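Local atomic coordinates of aerobactin synthase IucA (Klebsiella pneumoniae subsp. pneumoniae, PDB entry 5JM8), a protein that probably joins a hydroxamate-bearing lysine derivative to citrate at the expense of ATP, a step in making the siderophore aerobactin. Residues A394-H407 and L503-L516. Sequence-based numbering, arbitrary orientation.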
loop_
_atom_site.group_PDB
_atom_site.type_symbol
_atom_site.label_atom_id
_atom_site.label_comp_id
_atom_site.label_asym_id
_atom_site.label_seq_id
_atom_site.Cartn_x
_atom_site.Cartn_y
_atom_site.Cartn_z
ATOM N N ALA A 394 -27.452 -12.383 -12.592
ATOM C CA ALA A 394 -27.650 -11.335 -11.609
ATOM C C ALA A 394 -28.675 -11.777 -10.569
ATOM O O ALA A 394 -28.576 -11.412 -9.398
ATOM C CB ALA A 394 -28.086 -10.054 -12.286
ATOM N N GLN A 395 -29.656 -12.570 -10.994
ATOM C CA GLN A 395 -30.666 -13.088 -10.072
ATOM C C GLN A 395 -30.054 -14.148 -9.152
ATOM O O GLN A 395 -30.365 -14.197 -7.962
ATOM C CB GLN A 395 -31.868 -13.669 -10.835
ATOM C CG GLN A 395 -32.892 -14.371 -9.932
ATOM C CD GLN A 395 -34.226 -14.637 -10.614
ATOM O OE1 GLN A 395 -34.880 -13.718 -11.103
ATOM N NE2 GLN A 395 -34.647 -15.899 -10.621
ATOM N N GLN A 396 -29.189 -14.995 -9.707
ATOM C CA GLN A 396 -28.474 -15.995 -8.914
ATOM C C GLN A 396 -27.548 -15.322 -7.912
ATOM O O GLN A 396 -27.390 -15.788 -6.783
ATOM C CB GLN A 396 -27.666 -16.929 -9.818
ATOM C CG GLN A 396 -28.487 -18.016 -10.492
ATOM C CD GLN A 396 -27.719 -18.744 -11.582
ATOM O OE1 GLN A 396 -26.784 -18.200 -12.167
ATOM N NE2 GLN A 396 -28.115 -19.984 -11.858
ATOM N N ALA A 397 -26.932 -14.223 -8.335
ATOM C CA ALA A 397 -26.078 -13.444 -7.453
ATOM C C ALA A 397 -26.922 -12.810 -6.352
ATOM O O ALA A 397 -26.500 -12.730 -5.198
ATOM C CB ALA A 397 -25.327 -12.383 -8.242
ATOM N N ALA A 398 -28.123 -12.379 -6.714
ATOM C CA ALA A 398 -29.024 -11.735 -5.770
ATOM C C ALA A 398 -29.486 -12.722 -4.706
ATOM O O ALA A 398 -29.513 -12.404 -3.519
ATOM C CB ALA A 398 -30.214 -11.145 -6.496
ATOM N N HIS A 399 -29.859 -13.918 -5.144
ATOM C CA HIS A 399 -30.261 -14.977 -4.227
ATOM C C HIS A 399 -29.111 -15.372 -3.307
ATOM O O HIS A 399 -29.293 -15.513 -2.096
ATOM C CB HIS A 399 -30.746 -16.197 -5.005
ATOM C CG HIS A 399 -32.030 -15.974 -5.740
ATOM N ND1 HIS A 399 -32.480 -16.827 -6.725
ATOM C CD2 HIS A 399 -32.966 -15.001 -5.630
ATOM C CE1 HIS A 399 -33.634 -16.387 -7.193
ATOM N NE2 HIS A 399 -33.951 -15.281 -6.545
ATOM N N ALA A 400 -27.930 -15.551 -3.891
ATOM C CA ALA A 400 -26.735 -15.894 -3.130
ATOM C C ALA A 400 -26.421 -14.837 -2.075
ATOM O O ALA A 400 -26.061 -15.166 -0.946
ATOM C CB ALA A 400 -25.556 -16.067 -4.066
ATOM N N TRP A 401 -26.553 -13.568 -2.448
ATOM C CA TRP A 401 -26.275 -12.474 -1.527
ATOM C C TRP A 401 -27.295 -12.468 -0.387
ATOM O O TRP A 401 -26.933 -12.303 0.778
ATOM C CB TRP A 401 -26.282 -11.131 -2.266
ATOM C CG TRP A 401 -25.595 -10.023 -1.514
ATOM C CD1 TRP A 401 -24.343 -9.531 -1.742
ATOM C CD2 TRP A 401 -26.124 -9.277 -0.410
ATOM N NE1 TRP A 401 -24.060 -8.524 -0.849
ATOM C CE2 TRP A 401 -25.138 -8.350 -0.022
ATOM C CE3 TRP A 401 -27.336 -9.302 0.285
ATOM C CZ2 TRP A 401 -25.325 -7.458 1.033
ATOM C CZ3 TRP A 401 -27.520 -8.417 1.331
ATOM C CH2 TRP A 401 -26.521 -7.508 1.694
ATOM N N VAL A 402 -28.568 -12.660 -0.726
ATOM C CA VAL A 402 -29.635 -12.675 0.273
ATOM C C VAL A 402 -29.532 -13.876 1.211
ATOM O O VAL A 402 -29.770 -13.751 2.413
ATOM C CB VAL A 402 -31.029 -12.684 -0.394
ATOM C CG1 VAL A 402 -32.124 -12.959 0.638
ATOM C CG2 VAL A 402 -31.286 -11.361 -1.096
ATOM N N ASP A 403 -29.204 -15.041 0.665
ATOM C CA ASP A 403 -29.045 -16.238 1.484
ATOM C C ASP A 403 -27.896 -16.087 2.474
ATOM O O ASP A 403 -28.020 -16.452 3.641
ATOM C CB ASP A 403 -28.810 -17.463 0.604
ATOM C CG ASP A 403 -30.002 -17.790 -0.271
ATOM O OD1 ASP A 403 -31.107 -17.272 0.005
ATOM O OD2 ASP A 403 -29.837 -18.572 -1.230
ATOM N N ALA A 404 -26.778 -15.548 1.998
ATOM C CA ALA A 404 -25.612 -15.333 2.846
ATOM C C ALA A 404 -25.886 -14.270 3.902
ATOM O O ALA A 404 -25.330 -14.318 4.998
ATOM C CB ALA A 404 -24.418 -14.939 2.003
ATOM N N TYR A 405 -26.737 -13.307 3.562
ATOM C CA TYR A 405 -27.131 -12.264 4.502
ATOM C C TYR A 405 -27.887 -12.873 5.676
ATOM O O TYR A 405 -27.678 -12.495 6.827
ATOM C CB TYR A 405 -27.989 -11.209 3.801
ATOM C CG TYR A 405 -28.684 -10.244 4.741
ATOM C CD1 TYR A 405 -28.048 -9.093 5.185
ATOM C CD2 TYR A 405 -29.981 -10.482 5.174
ATOM C CE1 TYR A 405 -28.683 -8.206 6.039
ATOM C CE2 TYR A 405 -30.624 -9.603 6.029
ATOM C CZ TYR A 405 -29.970 -8.467 6.458
ATOM O OH TYR A 405 -30.607 -7.590 7.308
ATOM N N CYS A 406 -28.762 -13.826 5.378
ATOM C CA CYS A 406 -29.525 -14.516 6.411
ATOM C C CYS A 406 -28.616 -15.316 7.340
ATOM O O CYS A 406 -28.760 -15.262 8.561
ATOM C CB CYS A 406 -30.561 -15.444 5.774
ATOM S SG CYS A 406 -31.822 -14.593 4.813
ATOM N N HIS A 407 -27.682 -16.057 6.753
ATOM C CA HIS A 407 -26.786 -16.915 7.522
ATOM C C HIS A 407 -25.766 -16.128 8.340
ATOM O O HIS A 407 -25.423 -16.523 9.454
ATOM C CB HIS A 407 -26.042 -17.876 6.592
ATOM C CG HIS A 407 -26.892 -18.985 6.055
ATOM N ND1 HIS A 407 -27.136 -19.148 4.708
ATOM C CD2 HIS A 407 -27.544 -19.995 6.680
ATOM C CE1 HIS A 407 -27.905 -20.208 4.527
ATOM N NE2 HIS A 407 -28.167 -20.739 5.709
ATOM N N LEU A 503 -34.066 -7.513 -10.199
ATOM C CA LEU A 503 -33.295 -8.750 -10.127
ATOM C C LEU A 503 -34.198 -9.923 -9.754
ATOM O O LEU A 503 -34.006 -11.044 -10.228
ATOM C CB LEU A 503 -32.155 -8.610 -9.116
ATOM C CG LEU A 503 -31.103 -7.547 -9.455
ATOM C CD1 LEU A 503 -30.075 -7.413 -8.347
ATOM C CD2 LEU A 503 -30.420 -7.868 -10.772
ATOM N N ASP A 504 -35.181 -9.651 -8.901
ATOM C CA ASP A 504 -36.213 -10.622 -8.550
ATOM C C ASP A 504 -37.258 -9.900 -7.708
ATOM O O ASP A 504 -36.949 -8.903 -7.066
ATOM C CB ASP A 504 -35.628 -11.816 -7.786
ATOM C CG ASP A 504 -36.588 -12.995 -7.710
ATOM O OD1 ASP A 504 -37.642 -12.965 -8.382
ATOM O OD2 ASP A 504 -36.279 -13.962 -6.983
ATOM N N SER A 505 -38.493 -10.392 -7.713
ATOM C CA SER A 505 -39.571 -9.745 -6.966
ATOM C C SER A 505 -39.277 -9.760 -5.464
ATOM O O SER A 505 -38.589 -10.653 -4.978
ATOM C CB SER A 505 -40.907 -10.436 -7.252
ATOM O OG SER A 505 -40.838 -11.818 -6.958
ATOM N N GLU A 506 -39.780 -8.763 -4.738
ATOM C CA GLU A 506 -39.649 -8.755 -3.284
ATOM C C GLU A 506 -40.326 -9.988 -2.710
ATOM O O GLU A 506 -39.820 -10.607 -1.774
ATOM C CB GLU A 506 -40.262 -7.494 -2.672
ATOM C CG GLU A 506 -39.626 -6.200 -3.145
ATOM C CD GLU A 506 -40.056 -4.991 -2.331
ATOM O OE1 GLU A 506 -40.233 -5.126 -1.101
ATOM O OE2 GLU A 506 -40.219 -3.904 -2.925
ATOM N N ALA A 507 -41.470 -10.339 -3.293
ATOM C CA ALA A 507 -42.255 -11.489 -2.853
ATOM C C ALA A 507 -41.421 -12.765 -2.875
ATOM O O ALA A 507 -41.431 -13.538 -1.917
ATOM C CB ALA A 507 -43.491 -11.650 -3.729
ATOM N N ASN A 508 -40.695 -12.976 -3.967
ATOM C CA ASN A 508 -39.850 -14.152 -4.098
ATOM C C ASN A 508 -38.675 -14.112 -3.131
ATOM O O ASN A 508 -38.333 -15.120 -2.517
ATOM C CB ASN A 508 -39.334 -14.286 -5.531
ATOM C CG ASN A 508 -40.412 -14.716 -6.507
ATOM O OD1 ASN A 508 -41.470 -15.209 -6.111
ATOM N ND2 ASN A 508 -40.143 -14.540 -7.795
ATOM N N LEU A 509 -38.056 -12.946 -2.995
ATOM C CA LEU A 509 -36.888 -12.812 -2.135
ATOM C C LEU A 509 -37.278 -12.958 -0.669
ATOM O O LEU A 509 -36.523 -13.512 0.126
ATOM C CB LEU A 509 -36.197 -11.470 -2.376
ATOM C CG LEU A 509 -35.631 -11.284 -3.789
ATOM C CD1 LEU A 509 -35.170 -9.845 -4.012
ATOM C CD2 LEU A 509 -34.498 -12.265 -4.059
ATOM N N MET A 510 -38.463 -12.469 -0.316
ATOM C CA MET A 510 -38.965 -12.614 1.047
ATOM C C MET A 510 -39.334 -14.069 1.339
ATOM O O MET A 510 -39.413 -14.474 2.501
ATOM C CB MET A 510 -40.173 -11.702 1.282
ATOM C CG MET A 510 -39.817 -10.225 1.408
ATOM S SD MET A 510 -41.184 -9.173 1.949
ATOM C CE MET A 510 -42.191 -9.108 0.471
ATOM N N ALA A 511 -39.551 -14.855 0.288
ATOM C CA ALA A 511 -39.839 -16.275 0.454
ATOM C C ALA A 511 -38.570 -17.019 0.856
ATOM O O ALA A 511 -38.621 -17.948 1.664
ATOM C CB ALA A 511 -40.424 -16.863 -0.824
ATOM N N ARG A 512 -37.435 -16.601 0.296
ATOM C CA ARG A 512 -36.140 -17.179 0.651
ATOM C C ARG A 512 -35.823 -16.951 2.118
ATOM O O ARG A 512 -35.388 -17.859 2.820
ATOM C CB ARG A 512 -35.019 -16.585 -0.200
ATOM C CG ARG A 512 -34.996 -17.080 -1.625
ATOM C CD ARG A 512 -33.663 -16.790 -2.294
ATOM N NE ARG A 512 -33.544 -17.501 -3.566
ATOM C CZ ARG A 512 -32.937 -18.676 -3.725
ATOM N NH1 ARG A 512 -32.368 -19.292 -2.698
ATOM N NH2 ARG A 512 -32.892 -19.234 -4.927
ATOM N N VAL A 513 -36.035 -15.720 2.566
ATOM C CA VAL A 513 -35.776 -15.358 3.949
ATOM C C VAL A 513 -36.622 -16.210 4.890
ATOM O O VAL A 513 -36.128 -16.702 5.903
ATOM C CB VAL A 513 -36.066 -13.866 4.198
ATOM C CG1 VAL A 513 -35.824 -13.511 5.654
ATOM C CG2 VAL A 513 -35.206 -13.001 3.287
ATOM N N ARG A 514 -37.895 -16.380 4.544
ATOM C CA ARG A 514 -38.819 -17.159 5.360
ATOM C C ARG A 514 -38.317 -18.588 5.533
ATOM O O ARG A 514 -38.308 -19.120 6.644
ATOM C CB ARG A 514 -40.212 -17.169 4.733
ATOM C CG ARG A 514 -41.253 -17.936 5.543
ATOM C CD ARG A 514 -42.593 -17.962 4.828
ATOM N NE ARG A 514 -42.476 -18.497 3.475
ATOM C CZ ARG A 514 -43.402 -18.363 2.531
ATOM N NH1 ARG A 514 -44.530 -17.710 2.784
ATOM N NH2 ARG A 514 -43.197 -18.884 1.330
ATOM N N THR A 515 -37.909 -19.201 4.422
ATOM C CA THR A 515 -37.368 -20.559 4.432
ATOM C C THR A 515 -36.229 -20.695 5.431
ATOM O O THR A 515 -36.208 -21.616 6.242
ATOM C CB THR A 515 -36.846 -20.973 3.037
ATOM O OG1 THR A 515 -37.907 -20.889 2.078
ATOM C CG2 THR A 515 -36.304 -22.400 3.062
ATOM N N LEU A 516 -35.282 -19.767 5.370
ATOM C CA LEU A 516 -34.110 -19.822 6.227
ATOM C C LEU A 516 -34.449 -19.435 7.666
ATOM O O LEU A 516 -33.857 -19.964 8.605
ATOM C CB LEU A 516 -33.014 -18.917 5.666
ATOM C CG LEU A 516 -32.539 -19.316 4.263
ATOM C CD1 LEU A 516 -31.516 -18.329 3.734
ATOM C CD2 LEU A 516 -31.964 -20.728 4.257
#
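His399 is the polar hub between helix 394-407 and the segment 503-516. His399 NE2 donates to Asp504 OD2 at 2.7 Å, a His-carboxylate hydrogen bond; the angle at the hydrogen is 174° and the acceptor lies in the ring plane, though it is met on the anti side, tilted out of the carboxylate plane. Asp504 OD1 accepts from Asn508 ND2 at 3.0 Å, so the first turn of helix 506-516 steadies the group that holds the imidazole. Ser505 is its N-cap, OG accepting from Asn508 N. Leu509 CD2 sits in plane at the ring edge.

Arg512, extended from CG to NE, lays NE over one face of the His399 ring, 3.1 Å above its plane and offset toward the rim; Gln395 O lies over the opposite face. Arg512 NH1 forms a 3.0 Å salt bridge with Asp403 OD2, their planes 48° apart.

Among apolar contacts, Leu503 CD2 meets Ala394 CB at 3.5 Å, Val513 CG2 lies against Val402 CG1 and Cys406 SG, and Leu516 CD1 reaches Cys406 CB (3.7 Å).

Two helices of the FhuF-like region thus pack with the same N-to-C sense, the segment axes coming within 9.8 Å at a crossing angle of -34°. Leu498 of helix 475-500 touches Val402, Leu503 and Leu509, while Trp401 packs on helix 378-390 and strand 440-445.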